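Local coordinates for protein flavin prenyltransferase PAD1, mitochondrial (Aspergillus niger, PDB 6QLG) that probably joins a dimethylallyl group from dimethylallyl monophosphate to reduced FMN, making the prenylated flavin cofactor used by a ferulic acid decarboxylase, at residues Leu55-Leu60 with Arg94-Tyr99; Tyr99-Asn102 with Ala108-Ser111. All coordinates share one frame; numbering follows the deposited sequence. Where two conformers were deposited one is given.

Interaction 1: residues Leu55-Leu60 with Arg94-Tyr99; sequences LGIKVL and RALADY
Leu-96 reaches from where helix 90-95 gives way to the connection with strand 99-100 to the flank of helix 53-65, where Ile-57 and Leu-60, one helical turn apart, receive it. Three apolar contacts carry the pairing. The end of the Leu-96 side chain crosses that of Ile-57 at a slant, with CD1 of Leu-96 lying 3.8 Å from CG2 of Ile-57. The methyl branch does this touching because CG2 is anti to the backbone N, while the longer CG1 arm (chi1 -71°) lies beside that nitrogen. Nearer the backbone, CB of Leu-96 meets CB of Leu-60 at 4.1 Å. Leu-60 then extends one methyl further along the turn, its CD2 standing 4.1 Å from CB of Ala-97. Val-93 of helix 90-95 adds to the same apolar surface by touching both Ile-57 and Leu-60.

The polar component runs through solvent. A single water lies 2.7 Å from both O of Leu-60 and O of Leu-96, within hydrogen-bonding distance of each; with further acceptors in reach it may not serve both at once. Farther along the turn, Asp-98 forms a salt bridge with Arg-64, a later residue of helix 53-65, whose NH2 also bonds to O of Ala-95.

As an example of how helices pack together in a flavoprotein built on a parallel sheet, the contact joins helix 53-65 to the connection between helix 90-95 and strand 99-100. Its chemistry implies adhesion by hydrocarbon, buried on the helix 53-65 side and partly open on the side of the turn, with a water between two backbone carbonyls and Arg-64 tying the turn to the same helix by charge.

Interaction 2: residues Tyr99-Asn102 with Ala108-Ser111; sequences YVHN and APVS
The imidazole of His-101 meets three consecutive residues, Ala-108, Pro-109 and Val-110, and provides nearly all that the 99-102 side brings to this contact. Each neighbour approaches the ring obliquely. CB of Ala-108 sits 4.0 Å from ND1 of His-101 and 4.1 Å from its CB, at the root of the side chain. CD of Pro-109 comes to 3.8 Å from CE1 of His-101, and at the far end CG1 of Val-110 lies 3.9 Å from NE2 of the same ring. Pro-109 also packs against Asn-223 of a second subunit. The imidazole is directed at this row by a chi1 of -50°, which sets CG beside the backbone N. Its polar end is also held: NE2 is hydrogen-bonded to ND1 of His-71 on strand 69-74, a bond that helps fix the turn of the ring.

Within the parallel sheet of this Rossmann-like flavoprotein fold, strand 99-100 is the outermost strand on one side within this chain, and the loop that follows it folds back over the strand's end. Residues 109-111 form a short 3-10 segment there, with N of Ser-111 bonded to O of Ala-108 at 3.1 Å. Ser-111 itself belongs to the dimethylallyl diphosphate pocket, while Leu-141 of helix 141-151 packs against His-101, Ala-108 and Ser-111.

Looser ground begins with Asn-102, which is exposed and whose side chain leads away from residues 108-111, OD1 accepting a hydrogen bond from N of Asn-104. Tyr-99, likewise exposed, stacks on His-71.

In the fold
The two contacts follow one another along the chain and share Tyr-99: interaction 1 ends where strand 99-100 starts, and interaction 2 takes up the strand and the loop beyond it. Their centres are 14 Å apart, and they touch where CD of Arg-94 packs on CG1 of Val-100 at 3.7 Å. Strand 99-100, outermost in the chain's own parallel sheet, pairs with strand 69-74. Interaction 1 joins its approach to helix 53-65, about 14 Å from the flavin at the side chain of Ile-57; interaction 2 joins its exit to the loop bearing Ser-111, beside the bound dimethylallyl diphosphate. The edge of the chain's own sheet thus connects helix packing with a wall of the substrate pocket.

Interaction 1: residues Leu55-Leu60 with Arg94-Tyr99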
ATOM      1  N   LEU B  55     -24.814  28.276  -5.900  1.00 23.76           N
ATOM      2  CA  LEU B  55     -25.067  26.862  -6.163  1.00 24.63           C
ATOM      3  C   LEU B  55     -25.965  26.255  -5.092  1.00 21.95           C
ATOM      4  O   LEU B  55     -26.911  25.522  -5.404  1.00 23.97           O
ATOM      5  CB  LEU B  55     -23.746  26.094  -6.253  1.00 23.50           C
ATOM      6  CG  LEU B  55     -22.769  26.487  -7.363  1.00 22.85           C
ATOM      7  CD1 LEU B  55     -21.469  25.706  -7.231  1.00 23.98           C
ATOM      8  CD2 LEU B  55     -23.389  26.267  -8.731  1.00 26.07           C
ATOM      9  N   GLY B  56     -25.690  26.555  -3.821  1.00 21.45           N
ATOM     10  CA  GLY B  56     -26.522  26.025  -2.753  1.00 23.63           C
ATOM     11  C   GLY B  56     -27.901  26.657  -2.718  1.00 24.30           C
ATOM     12  O   GLY B  56     -28.897  25.983  -2.435  1.00 21.04           O
ATOM     13  N   ILE B  57     -27.980  27.959  -3.003  1.00 21.22           N
ATOM     14  CA  ILE B  57     -29.276  28.633  -3.039  1.00 25.19           C
ATOM     15  C   ILE B  57     -30.165  28.019  -4.112  1.00 24.61           C
ATOM     16  O   ILE B  57     -31.352  27.751  -3.881  1.00 24.22           O
ATOM     17  CB  ILE B  57     -29.085  30.147  -3.253  1.00 27.81           C
ATOM     18  CG1 ILE B  57     -28.487  30.794  -2.001  1.00 24.90           C
ATOM     19  CG2 ILE B  57     -30.406  30.810  -3.612  1.00 27.05           C
ATOM     20  CD1 ILE B  57     -27.833  32.135  -2.260  1.00 26.25           C
ATOM     21  N   LYS B  58     -29.604  27.765  -5.296  1.00 22.25           N
ATOM     22  CA  LYS B  58     -30.408  27.205  -6.378  1.00 23.95           C
ATOM     23  C   LYS B  58     -30.764  25.746  -6.125  1.00 29.03           C
ATOM     24  O   LYS B  58     -31.785  25.266  -6.632  1.00 25.23           O
ATOM     25  CB  LYS B  58     -29.675  27.360  -7.708  1.00 26.68           C
ATOM     26  CG  LYS B  58     -29.557  28.806  -8.162  1.00 30.54           C
ATOM     27  CD  LYS B  58     -29.531  28.913  -9.673  1.00 38.81           C
ATOM     28  CE  LYS B  58     -30.250  30.163 -10.147  1.00 41.98           C
ATOM     29  NZ  LYS B  58     -31.297  29.837 -11.154  1.00 49.93           N
ATOM     30  N   VAL B  59     -29.949  25.026  -5.350  1.00 21.87           N
ATOM     31  CA  VAL B  59     -30.319  23.665  -4.973  1.00 22.31           C
ATOM     32  C   VAL B  59     -31.546  23.683  -4.068  1.00 24.92           C
ATOM     33  O   VAL B  59     -32.473  22.881  -4.238  1.00 23.97           O
ATOM     34  CB  VAL B  59     -29.129  22.947  -4.309  1.00 24.94           C
ATOM     35  CG1 VAL B  59     -29.608  21.745  -3.511  1.00 19.94           C
ATOM     36  CG2 VAL B  59     -28.112  22.513  -5.362  1.00 21.46           C
ATOM     37  N   LEU B  60     -31.578  24.603  -3.099  1.00 21.80           N
ATOM     38  CA  LEU B  60     -32.731  24.707  -2.210  1.00 27.44           C
ATOM     39  C   LEU B  60     -33.998  25.049  -2.988  1.00 26.51           C
ATOM     40  O   LEU B  60     -35.071  24.500  -2.713  1.00 28.44           O
ATOM     41  CB  LEU B  60     -32.467  25.757  -1.130  1.00 27.77           C
ATOM     42  CG  LEU B  60     -31.509  25.380   0.000  1.00 27.42           C
ATOM     43  CD1 LEU B  60     -31.128  26.612   0.808  1.00 25.20           C
ATOM     44  CD2 LEU B  60     -32.126  24.321   0.896  1.00 24.42           C
ATOM     45  N   ARG B  94     -32.469  30.939   4.545  1.00 24.38           N
ATOM     46  CA  ARG B  94     -33.149  30.066   5.496  1.00 26.83           C
ATOM     47  C   ARG B  94     -34.631  29.935   5.177  1.00 29.17           C
ATOM     48  O   ARG B  94     -35.227  28.881   5.429  1.00 30.92           O
ATOM     49  CB  ARG B  94     -32.955  30.589   6.920  1.00 29.03           C
ATOM     50  CG  ARG B  94     -31.539  30.420   7.444  1.00 31.79           C
ATOM     51  CD  ARG B  94     -31.457  30.686   8.937  1.00 31.07           C
ATOM     52  NE  ARG B  94     -31.521  32.111   9.226  1.00 45.07           N
ATOM     53  CZ  ARG B  94     -30.463  32.866   9.503  1.00 44.86           C
ATOM     54  NH1 ARG B  94     -29.251  32.329   9.532  1.00 38.20           N
ATOM     55  NH2 ARG B  94     -30.621  34.157   9.750  1.00 41.67           N
ATOM     56  N   ALA B  95     -35.240  30.983   4.618  1.00 26.83           N
ATOM     57  CA  ALA B  95     -36.645  30.911   4.240  1.00 29.82           C
ATOM     58  C   ALA B  95     -36.879  29.970   3.066  1.00 35.03           C
ATOM     59  O   ALA B  95     -38.014  29.527   2.862  1.00 32.23           O
ATOM     60  CB  ALA B  95     -37.176  32.308   3.906  1.00 28.92           C
ATOM     61  N   LEU B  96     -35.836  29.652   2.295  1.00 29.62           N
ATOM     62  CA  LEU B  96     -35.963  28.708   1.193  1.00 29.80           C
ATOM     63  C   LEU B  96     -36.050  27.262   1.657  1.00 31.61           C
ATOM     64  O   LEU B  96     -36.393  26.390   0.852  1.00 30.06           O
ATOM     65  CB  LEU B  96     -34.783  28.846   0.227  1.00 27.64           C
ATOM     66  CG  LEU B  96     -34.539  30.197  -0.447  1.00 31.77           C
ATOM     67  CD1 LEU B  96     -33.233  30.159  -1.232  1.00 26.56           C
ATOM     68  CD2 LEU B  96     -35.704  30.570  -1.353  1.00 28.48           C
ATOM     69  N   ALA B  97     -35.746  26.984   2.921  1.00 28.74           N
ATOM     70  CA  ALA B  97     -35.702  25.624   3.433  1.00 29.66           C
ATOM     71  C   ALA B  97     -36.891  25.355   4.343  1.00 29.05           C
ATOM     72  O   ALA B  97     -37.444  26.268   4.962  1.00 31.39           O
ATOM     73  CB  ALA B  97     -34.402  25.368   4.199  1.00 28.90           C
ATOM     74  N   ASP B  98     -37.277  24.080   4.417  1.00 28.65           N
ATOM     75  CA  ASP B  98     -38.348  23.689   5.327  1.00 29.72           C
ATOM     76  C   ASP B  98     -37.878  23.724   6.775  1.00 33.58           C
ATOM     77  O   ASP B  98     -38.637  24.111   7.671  1.00 35.17           O
ATOM     78  CB  ASP B  98     -38.861  22.298   4.959  1.00 29.46           C
ATOM     79  CG  ASP B  98     -39.447  22.247   3.564  1.00 31.62           C
ATOM     80  OD1 ASP B  98     -40.360  23.045   3.272  1.00 44.21           O
ATOM     81  OD2 ASP B  98     -38.986  21.421   2.753  1.00 35.99           O
ATOM     82  N   TYR B  99     -36.630  23.331   7.021  1.00 28.04           N
ATOM     83  CA  TYR B  99     -36.072  23.303   8.364  1.00 27.36           C
ATOM     84  C   TYR B  99     -34.628  23.779   8.320  1.00 29.34           C
ATOM     85  O   TYR B  99     -33.906  23.530   7.350  1.00 29.28           O
ATOM     86  CB  TYR B  99     -36.151  21.899   8.977  1.00 28.35           C
ATOM     87  CG  TYR B  99     -37.568  21.398   9.132  1.00 35.78           C
ATOM     88  CD1 TYR B  99     -38.133  20.553   8.187  1.00 36.86           C
ATOM     89  CD2 TYR B  99     -38.344  21.783  10.218  1.00 36.09           C
ATOM     90  CE1 TYR B  99     -39.433  20.098   8.322  1.00 42.16           C
ATOM     91  CE2 TYR B  99     -39.643  21.333  10.362  1.00 36.95           C
ATOM     92  CZ  TYR B  99     -40.183  20.492   9.412  1.00 43.12           C
ATOM     93  OH  TYR B  99     -41.476  20.042   9.552  1.00 48.09           O
TER
HETATM   94  O   HOH W   1     -35.816  23.948  -0.190  1.00 29.31           O

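Interaction 2: residues Tyr99-Asn102 with Ala108-Ser111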
ATOM      1  N   TYR B  99     -36.630  23.331   7.021  1.00 28.04           N
ATOM      2  CA  TYR B  99     -36.072  23.303   8.364  1.00 27.36           C
ATOM      3  C   TYR B  99     -34.628  23.779   8.320  1.00 29.34           C
ATOM      4  O   TYR B  99     -33.906  23.530   7.350  1.00 29.28           O
ATOM      5  CB  TYR B  99     -36.151  21.899   8.977  1.00 28.35           C
ATOM      6  CG  TYR B  99     -37.568  21.398   9.132  1.00 35.78           C
ATOM      7  CD1 TYR B  99     -38.133  20.553   8.187  1.00 36.86           C
ATOM      8  CD2 TYR B  99     -38.344  21.783  10.218  1.00 36.09           C
ATOM      9  CE1 TYR B  99     -39.433  20.098   8.322  1.00 42.16           C
ATOM     10  CE2 TYR B  99     -39.643  21.333  10.362  1.00 36.95           C
ATOM     11  CZ  TYR B  99     -40.183  20.492   9.412  1.00 43.12           C
ATOM     12  OH  TYR B  99     -41.476  20.042   9.552  1.00 48.09           O
ATOM     13  N   VAL B 100     -34.220  24.475   9.377  1.00 26.28           N
ATOM     14  CA  VAL B 100     -32.871  25.012   9.510  1.00 24.02           C
ATOM     15  C   VAL B 100     -32.329  24.601  10.869  1.00 29.03           C
ATOM     16  O   VAL B 100     -33.023  24.734  11.883  1.00 26.41           O
ATOM     17  CB  VAL B 100     -32.841  26.546   9.360  1.00 27.41           C
ATOM     18  CG1 VAL B 100     -31.408  27.057   9.435  1.00 31.51           C
ATOM     19  CG2 VAL B 100     -33.495  26.971   8.057  1.00 27.22           C
ATOM     20  N   HIS B 101     -31.096  24.102  10.892  1.00 26.93           N
ATOM     21  CA  HIS B 101     -30.457  23.651  12.118  1.00 24.84           C
ATOM     22  C   HIS B 101     -29.164  24.422  12.344  1.00 26.31           C
ATOM     23  O   HIS B 101     -28.445  24.742  11.392  1.00 25.88           O
ATOM     24  CB  HIS B 101     -30.180  22.147  12.070  1.00 25.76           C
ATOM     25  CG  HIS B 101     -31.368  21.328  11.672  1.00 28.76           C
ATOM     26  ND1 HIS B 101     -32.364  20.981  12.558  1.00 33.39           N
ATOM     27  CD2 HIS B 101     -31.722  20.793  10.479  1.00 26.74           C
ATOM     28  CE1 HIS B 101     -33.280  20.265  11.931  1.00 30.70           C
ATOM     29  NE2 HIS B 101     -32.915  20.137  10.667  1.00 24.40           N
ATOM     30  N   ASN B 102     -28.884  24.719  13.610  1.00 24.12           N
ATOM     31  CA  ASN B 102     -27.699  25.482  13.975  1.00 24.14           C
ATOM     32  C   ASN B 102     -26.443  24.643  13.761  1.00 24.57           C
ATOM     33  O   ASN B 102     -26.402  23.464  14.129  1.00 26.09           O
ATOM     34  CB  ASN B 102     -27.806  25.931  15.434  1.00 26.07           C
ATOM     35  CG  ASN B 102     -26.754  26.951  15.821  1.00 30.60           C
ATOM     36  OD1 ASN B 102     -25.564  26.766  15.567  1.00 28.23           O
ATOM     37  ND2 ASN B 102     -27.191  28.035  16.455  1.00 26.35           N
ATOM     38  N   ALA B 108     -29.131  18.273  17.067  1.00 32.23           N
ATOM     39  CA  ALA B 108     -30.158  18.447  16.056  1.00 29.23           C
ATOM     40  C   ALA B 108     -30.616  17.084  15.536  1.00 35.96           C
ATOM     41  O   ALA B 108     -29.865  16.105  15.594  1.00 29.69           O
ATOM     42  CB  ALA B 108     -29.629  19.301  14.906  1.00 28.57           C
ATOM     43  N   PRO B 109     -31.851  16.990  15.029  1.00 32.67           N
ATOM     44  CA  PRO B 109     -32.359  15.677  14.588  1.00 34.81           C
ATOM     45  C   PRO B 109     -31.497  15.000  13.534  1.00 33.69           C
ATOM     46  O   PRO B 109     -31.313  13.780  13.591  1.00 38.36           O
ATOM     47  CB  PRO B 109     -33.757  16.011  14.049  1.00 37.63           C
ATOM     48  CG  PRO B 109     -34.153  17.252  14.772  1.00 36.49           C
ATOM     49  CD  PRO B 109     -32.888  18.036  14.960  1.00 34.73           C
ATOM     50  N   VAL B 110     -30.948  15.759  12.580  1.00 28.40           N
ATOM     51  CA  VAL B 110     -30.190  15.162  11.483  1.00 30.90           C
ATOM     52  C   VAL B 110     -28.859  14.568  11.919  1.00 30.77           C
ATOM     53  O   VAL B 110     -28.223  13.855  11.134  1.00 33.10           O
ATOM     54  CB  VAL B 110     -29.941  16.203  10.372  1.00 29.29           C
ATOM     55  CG1 VAL B 110     -31.261  16.665   9.769  1.00 30.20           C
ATOM     56  CG2 VAL B 110     -29.151  17.384  10.918  1.00 22.02           C
ATOM     57  N   SER B 111     -28.412  14.835  13.142  0.82 31.17           N
ATOM     58  CA  SER B 111     -27.119  14.327  13.584  0.82 30.68           C
ATOM     59  C   SER B 111     -27.172  12.881  14.061  0.82 35.14           C
ATOM     60  O   SER B 111     -26.130  12.341  14.450  0.82 31.54           O
ATOM     61  CB  SER B 111     -26.556  15.215  14.695  0.82 29.04           C
ATOM     62  OG  SER B 111     -27.321  15.091  15.879  0.82 33.66           O
TER